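Local coordinates for Orf c02003 protein (Sulfolobus solfataricus P2, PDB 2Q00), which is of unknown function but belongs to the archaeal PaREP1 family and folds as a compact, single-chain, all-helical protein, at residues A[90-93]-A[94-98]; A[24-27]-A[28-32]. One frame throughout, in Å; residues are numbered along the deposited sequence.

Contact 1: A[90-93]-A[94-98]; sequences HVEG and FHELS
The imidazole rings of H90 and H95 meet obliquely, their planes at 58° and their centroids 4.8 Å apart. Over one face of the H90 ring lies CD2 of H95. CE1 of H90 in turn sits at the H95 edge, in the ring plane. V91 CA lies near that plane too, but off CD2, and F94 CD2 rests over one H95 face, toward the rim. H95 CG is anti to its carbonyl carbon (chi1 -66°), which sets the ring back along the helix toward H90. With the imidazole of H90 replaced by an alanine, the H95 ring is likely to lose its neighbour and turn more freely, and Y31 its stacking partner. Beside the rings, V91 and E96 run side by side, with V91 CG1 3.1 Å from E96 OE2. The backbone winds wide in a pi-type turn: E96 N binds V91 O at 2.9 Å, with the hydrogen nearly straight at 167°. L97 then takes positive phi and the helical course is left. S98 bonds back across the break. Its N reaches E92 O at 3.0 Å, and its OG bonds the same oxygen at 3.1 Å, so two donors grip one carbonyl. This is the end of helix 79-95, at the surface. H90 also meets W87 of its own helix, and H90, F94 and L97 pack on helix 23-45 through Y31, E28 and V24.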
ATOM      1  N   HIS A  90      -2.125   8.863  -0.421  1.00 46.68           N
ATOM      2  CA  HIS A  90      -1.909   9.332   0.939  1.00 49.38           C
ATOM      3  C   HIS A  90      -1.866  10.855   1.054  1.00 51.28           C
ATOM      4  O   HIS A  90      -2.660  11.455   1.786  1.00 49.83           O
ATOM      5  CB  HIS A  90      -0.605   8.748   1.489  1.00 47.91           C
ATOM      6  CG  HIS A  90      -0.380   9.033   2.940  1.00 53.40           C
ATOM      7  ND1 HIS A  90       0.880   9.119   3.497  1.00 60.29           N
ATOM      8  CD2 HIS A  90      -1.255   9.233   3.956  1.00 49.15           C
ATOM      9  CE1 HIS A  90       0.772   9.362   4.792  1.00 51.80           C
ATOM     10  NE2 HIS A  90      -0.513   9.435   5.095  1.00 53.10           N
ATOM     11  N   VAL A  91      -0.933  11.478   0.338  1.00 53.44           N
ATOM     12  CA  VAL A  91      -0.781  12.932   0.382  1.00 56.59           C
ATOM     13  C   VAL A  91      -1.928  13.707  -0.266  1.00 58.68           C
ATOM     14  O   VAL A  91      -2.789  14.254   0.422  1.00 62.99           O
ATOM     15  CB  VAL A  91       0.538  13.365  -0.284  1.00 56.65           C
ATOM     16  CG1 VAL A  91       0.651  14.876  -0.266  1.00 57.25           C
ATOM     17  CG2 VAL A  91       1.710  12.738   0.446  1.00 51.77           C
ATOM     18  N   GLU A  92      -1.937  13.749  -1.592  1.00 60.74           N
ATOM     19  CA  GLU A  92      -2.968  14.460  -2.345  1.00 61.29           C
ATOM     20  C   GLU A  92      -4.396  14.009  -2.059  1.00 61.58           C
ATOM     21  O   GLU A  92      -5.340  14.781  -2.221  1.00 59.26           O
ATOM     22  CB  GLU A  92      -2.688  14.323  -3.839  1.00 59.15           C
ATOM     23  CG  GLU A  92      -1.490  15.127  -4.292  1.00 62.19           C
ATOM     24  CD  GLU A  92      -1.107  14.837  -5.720  1.00 66.54           C
ATOM     25  OE1 GLU A  92      -2.009  14.841  -6.585  1.00 61.02           O
ATOM     26  OE2 GLU A  92       0.096  14.606  -5.975  1.00 72.87           O
ATOM     27  N   GLY A  93      -4.550  12.763  -1.628  1.00 62.92           N
ATOM     28  CA  GLY A  93      -5.878  12.250  -1.357  1.00 65.12           C
ATOM     29  C   GLY A  93      -6.426  12.545   0.025  1.00 66.65           C
ATOM     30  O   GLY A  93      -7.303  13.395   0.192  1.00 63.76           O
ATOM     31  N   PHE A  94      -5.912  11.833   1.019  1.00 69.04           N
ATOM     32  CA  PHE A  94      -6.356  11.995   2.393  1.00 71.83           C
ATOM     33  C   PHE A  94      -6.029  13.374   2.974  1.00 72.34           C
ATOM     34  O   PHE A  94      -6.891  14.037   3.569  1.00 71.70           O
ATOM     35  CB  PHE A  94      -5.728  10.897   3.261  1.00 72.35           C
ATOM     36  CG  PHE A  94      -6.185  10.916   4.694  1.00 73.77           C
ATOM     37  CD1 PHE A  94      -7.534  10.753   5.008  1.00 74.67           C
ATOM     38  CD2 PHE A  94      -5.262  11.087   5.731  1.00 74.90           C
ATOM     39  CE1 PHE A  94      -7.965  10.759   6.339  1.00 75.09           C
ATOM     40  CE2 PHE A  94      -5.675  11.095   7.066  1.00 70.19           C
ATOM     41  CZ  PHE A  94      -7.032  10.930   7.376  1.00 70.43           C
ATOM     42  N   HIS A  95      -4.789  13.814   2.793  1.00 73.72           N
ATOM     43  CA  HIS A  95      -4.365  15.100   3.336  1.00 74.94           C
ATOM     44  C   HIS A  95      -4.844  16.333   2.574  1.00 76.47           C
ATOM     45  O   HIS A  95      -5.523  17.192   3.147  1.00 78.76           O
ATOM     46  CB  HIS A  95      -2.836  15.117   3.480  1.00 72.92           C
ATOM     47  CG  HIS A  95      -2.318  14.145   4.499  1.00 71.58           C
ATOM     48  ND1 HIS A  95      -2.601  14.252   5.845  1.00 70.13           N
ATOM     49  CD2 HIS A  95      -1.557  13.030   4.362  1.00 66.08           C
ATOM     50  CE1 HIS A  95      -2.039  13.245   6.493  1.00 67.53           C
ATOM     51  NE2 HIS A  95      -1.400  12.489   5.616  1.00 62.85           N
ATOM     52  N   GLU A  96      -4.512  16.414   1.286  1.00 76.26           N
ATOM     53  CA  GLU A  96      -4.884  17.569   0.470  1.00 76.54           C
ATOM     54  C   GLU A  96      -6.332  17.624  -0.040  1.00 77.55           C
ATOM     55  O   GLU A  96      -6.795  18.682  -0.468  1.00 79.47           O
ATOM     56  CB  GLU A  96      -3.909  17.691  -0.705  1.00 76.07           C
ATOM     57  CG  GLU A  96      -2.516  18.204  -0.319  1.00 73.74           C
ATOM     58  CD  GLU A  96      -1.501  18.067  -1.453  1.00 78.97           C
ATOM     59  OE1 GLU A  96      -1.873  18.324  -2.622  1.00 81.17           O
ATOM     60  OE2 GLU A  96      -0.331  17.712  -1.176  1.00 79.56           O
ATOM     61  N   LEU A  97      -7.042  16.499  -0.004  1.00 78.54           N
ATOM     62  CA  LEU A  97      -8.438  16.459  -0.452  1.00 77.42           C
ATOM     63  C   LEU A  97      -8.584  17.017  -1.869  1.00 76.20           C
ATOM     64  O   LEU A  97      -9.484  17.809  -2.139  1.00 75.22           O
ATOM     65  CB  LEU A  97      -9.312  17.291   0.499  1.00 77.80           C
ATOM     66  CG  LEU A  97      -8.970  17.268   1.998  1.00 78.91           C
ATOM     67  CD1 LEU A  97      -9.816  18.302   2.735  1.00 76.20           C
ATOM     68  CD2 LEU A  97      -9.200  15.876   2.577  1.00 79.49           C
ATOM     69  N   SER A  98      -7.710  16.593  -2.776  1.00 74.72           N
ATOM     70  CA  SER A  98      -7.741  17.099  -4.143  1.00 74.22           C
ATOM     71  C   SER A  98      -7.796  16.065  -5.275  1.00 72.92           C
ATOM     72  O   SER A  98      -7.329  16.337  -6.388  1.00 73.89           O
ATOM     73  CB  SER A  98      -6.532  18.013  -4.363  1.00 74.18           C
ATOM     74  OG  SER A  98      -5.329  17.374  -3.968  1.00 74.51           O
TER

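Contact 2: A[24-27]-A[28-32]; sequences VQAC and EKYYK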
ATOM      1  N   VAL A  24     -12.137  10.463   0.861  1.00 58.50           N
ATOM      2  CA  VAL A  24     -11.104  10.768   1.842  1.00 58.80           C
ATOM      3  C   VAL A  24     -10.714   9.542   2.660  1.00 59.46           C
ATOM      4  O   VAL A  24      -9.530   9.265   2.875  1.00 59.83           O
ATOM      5  CB  VAL A  24     -11.579  11.853   2.809  1.00 58.81           C
ATOM      6  CG1 VAL A  24     -10.460  12.219   3.773  1.00 62.39           C
ATOM      7  CG2 VAL A  24     -12.039  13.071   2.022  1.00 66.22           C
ATOM      8  N   GLN A  25     -11.723   8.814   3.124  1.00 58.28           N
ATOM      9  CA  GLN A  25     -11.500   7.624   3.931  1.00 55.39           C
ATOM     10  C   GLN A  25     -10.914   6.495   3.100  1.00 52.50           C
ATOM     11  O   GLN A  25      -9.961   5.831   3.526  1.00 54.60           O
ATOM     12  CB  GLN A  25     -12.818   7.189   4.578  1.00 56.93           C
ATOM     13  CG  GLN A  25     -13.120   7.917   5.880  1.00 64.90           C
ATOM     14  CD  GLN A  25     -12.287   7.380   7.036  1.00 74.46           C
ATOM     15  OE1 GLN A  25     -12.513   6.263   7.507  1.00 79.68           O
ATOM     16  NE2 GLN A  25     -11.311   8.166   7.487  1.00 74.95           N
ATOM     17  N   ALA A  26     -11.480   6.289   1.915  1.00 47.36           N
ATOM     18  CA  ALA A  26     -11.025   5.249   1.010  1.00 46.20           C
ATOM     19  C   ALA A  26      -9.540   5.413   0.706  1.00 46.45           C
ATOM     20  O   ALA A  26      -8.767   4.453   0.824  1.00 48.81           O
ATOM     21  CB  ALA A  26     -11.850   5.280  -0.287  1.00 43.24           C
ATOM     22  N   CYS A  27      -9.135   6.622   0.318  1.00 46.41           N
ATOM     23  CA  CYS A  27      -7.724   6.889   0.013  1.00 45.36           C
ATOM     24  C   CYS A  27      -6.809   6.437   1.144  1.00 42.26           C
ATOM     25  O   CYS A  27      -5.807   5.754   0.921  1.00 46.26           O
ATOM     26  CB  CYS A  27      -7.492   8.389  -0.234  1.00 47.65           C
ATOM     27  SG  CYS A  27      -8.221   9.019  -1.761  1.00 49.54           S
ATOM     28  N   GLU A  28      -7.153   6.827   2.364  1.00 44.95           N
ATOM     29  CA  GLU A  28      -6.346   6.466   3.516  1.00 46.81           C
ATOM     30  C   GLU A  28      -6.297   4.954   3.741  1.00 44.64           C
ATOM     31  O   GLU A  28      -5.256   4.416   4.123  1.00 45.73           O
ATOM     32  CB  GLU A  28      -6.862   7.184   4.768  1.00 46.42           C
ATOM     33  CG  GLU A  28      -5.929   7.055   5.977  1.00 57.18           C
ATOM     34  CD  GLU A  28      -4.440   7.113   5.604  1.00 71.66           C
ATOM     35  OE1 GLU A  28      -4.023   8.037   4.868  1.00 72.19           O
ATOM     36  OE2 GLU A  28      -3.684   6.224   6.051  1.00 77.88           O
ATOM     37  N   LYS A  29      -7.411   4.266   3.494  1.00 45.36           N
ATOM     38  CA  LYS A  29      -7.443   2.819   3.683  1.00 44.66           C
ATOM     39  C   LYS A  29      -6.649   2.130   2.597  1.00 44.77           C
ATOM     40  O   LYS A  29      -5.983   1.115   2.852  1.00 45.70           O
ATOM     41  CB  LYS A  29      -8.880   2.296   3.701  1.00 48.11           C
ATOM     42  CG  LYS A  29      -9.459   2.147   5.105  1.00 47.14           C
ATOM     43  CD  LYS A  29      -9.902   3.459   5.708  1.00 55.13           C
ATOM     44  CE  LYS A  29      -9.608   3.513   7.207  1.00 56.34           C
ATOM     45  NZ  LYS A  29      -9.891   2.235   7.919  1.00 54.67           N
ATOM     46  N   TYR A  30      -6.717   2.678   1.384  1.00 45.60           N
ATOM     47  CA  TYR A  30      -5.965   2.123   0.268  1.00 43.03           C
ATOM     48  C   TYR A  30      -4.487   2.272   0.579  1.00 42.52           C
ATOM     49  O   TYR A  30      -3.691   1.387   0.282  1.00 44.35           O
ATOM     50  CB  TYR A  30      -6.281   2.859  -1.031  1.00 45.33           C
ATOM     51  CG  TYR A  30      -7.581   2.451  -1.691  1.00 43.99           C
ATOM     52  CD1 TYR A  30      -7.779   1.140  -2.121  1.00 42.82           C
ATOM     53  CD2 TYR A  30      -8.607   3.383  -1.900  1.00 44.58           C
ATOM     54  CE1 TYR A  30      -8.964   0.760  -2.742  1.00 45.68           C
ATOM     55  CE2 TYR A  30      -9.800   3.017  -2.528  1.00 43.59           C
ATOM     56  CZ  TYR A  30      -9.974   1.695  -2.950  1.00 44.42           C
ATOM     57  OH  TYR A  30     -11.133   1.296  -3.583  1.00 47.35           O
ATOM     58  N   TYR A  31      -4.117   3.405   1.169  1.00 41.47           N
ATOM     59  CA  TYR A  31      -2.720   3.624   1.504  1.00 44.99           C
ATOM     60  C   TYR A  31      -2.293   2.639   2.596  1.00 42.63           C
ATOM     61  O   TYR A  31      -1.239   2.023   2.505  1.00 45.01           O
ATOM     62  CB  TYR A  31      -2.492   5.058   1.975  1.00 48.33           C
ATOM     63  CG  TYR A  31      -1.053   5.323   2.359  1.00 51.97           C
ATOM     64  CD1 TYR A  31      -0.032   5.246   1.405  1.00 50.53           C
ATOM     65  CD2 TYR A  31      -0.706   5.631   3.677  1.00 50.28           C
ATOM     66  CE1 TYR A  31       1.291   5.468   1.754  1.00 46.84           C
ATOM     67  CE2 TYR A  31       0.616   5.855   4.035  1.00 47.77           C
ATOM     68  CZ  TYR A  31       1.610   5.768   3.066  1.00 52.78           C
ATOM     69  OH  TYR A  31       2.921   5.944   3.411  1.00 59.58           O
ATOM     70  N   LYS A  32      -3.114   2.501   3.633  1.00 43.30           N
ATOM     71  CA  LYS A  32      -2.811   1.566   4.712  1.00 43.09           C
ATOM     72  C   LYS A  32      -2.691   0.156   4.144  1.00 42.47           C
ATOM     73  O   LYS A  32      -1.860  -0.623   4.594  1.00 44.75           O
ATOM     74  CB  LYS A  32      -3.894   1.613   5.791  1.00 45.22           C
ATOM     75  CG  LYS A  32      -3.799   2.833   6.685  1.00 47.19           C
ATOM     76  CD  LYS A  32      -4.863   2.817   7.768  1.00 45.94           C
ATOM     77  CE  LYS A  32      -4.711   3.992   8.740  1.00 45.16           C
ATOM     78  NZ  LYS A  32      -5.726   3.872   9.846  1.00 60.23           N
TER
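Regular alpha-helix near the start of helix 23-45 sets A26 beside the CD2-CE2 side of the Y30 ring, one turn on. A26 CB lies 3.8 Å from Y30 CE2. The carbonyl of A26 is close as well, with its O 2.9 Å from Y30 CD2, approaching the ring obliquely. The same oxygen accepts Y30 N at 2.8 Å. With chi1 at -79°, Y30 CG stands beside its own backbone N, and this turns the ring back along the helix to meet A26. Y31 N bonds C27 O at 2.9 Å, and K29 N bonds Q25 O at 3.0 Å in the carbonyl plane. The bond from E28 N to V24 O is weak. This part of helix 23-45 is largely buried in the all-helical fold, with helices 6-19, 79-95 and 101-122 touching it. Y30 faces helix 6-19, where its OH is hydrogen-bonded to E15 and its ring meets Y11. C27 packs on V104 of helix 101-122. Q25 and K29, which also touch helix 6-19, lie alongside each other and point the same way. The lysine chain is bent, and its CD passes 3.2 Å from Q25 O, while CE comes 4.0 Å from Q25 OE1. E28 bends at chi2 (38°) and places OE2 at the edge of the Y31 ring, in its plane.

How the contacts relate
From the N terminus, helix 6-19 turns into helix 23-45, and contact 2 comes first, near the start of that second helix. Contact 1 follows much later, where helix 79-95 ends and the chain turns toward helix 101-122. Each contact is local, between adjoining segments, and closes no loop. They stand in series, neither nested nor crossed. In space they are neighbours on the same side of the chain's centre. The centres of contact 1 and contact 2 are about 10 Å apart. H90 CD2 packs 3.1 Å from E28 OE1, and F94 CD1 lies 3.3 Å from V24 O. Together they join the end of helix 79-95 to the beginning of helix 23-45.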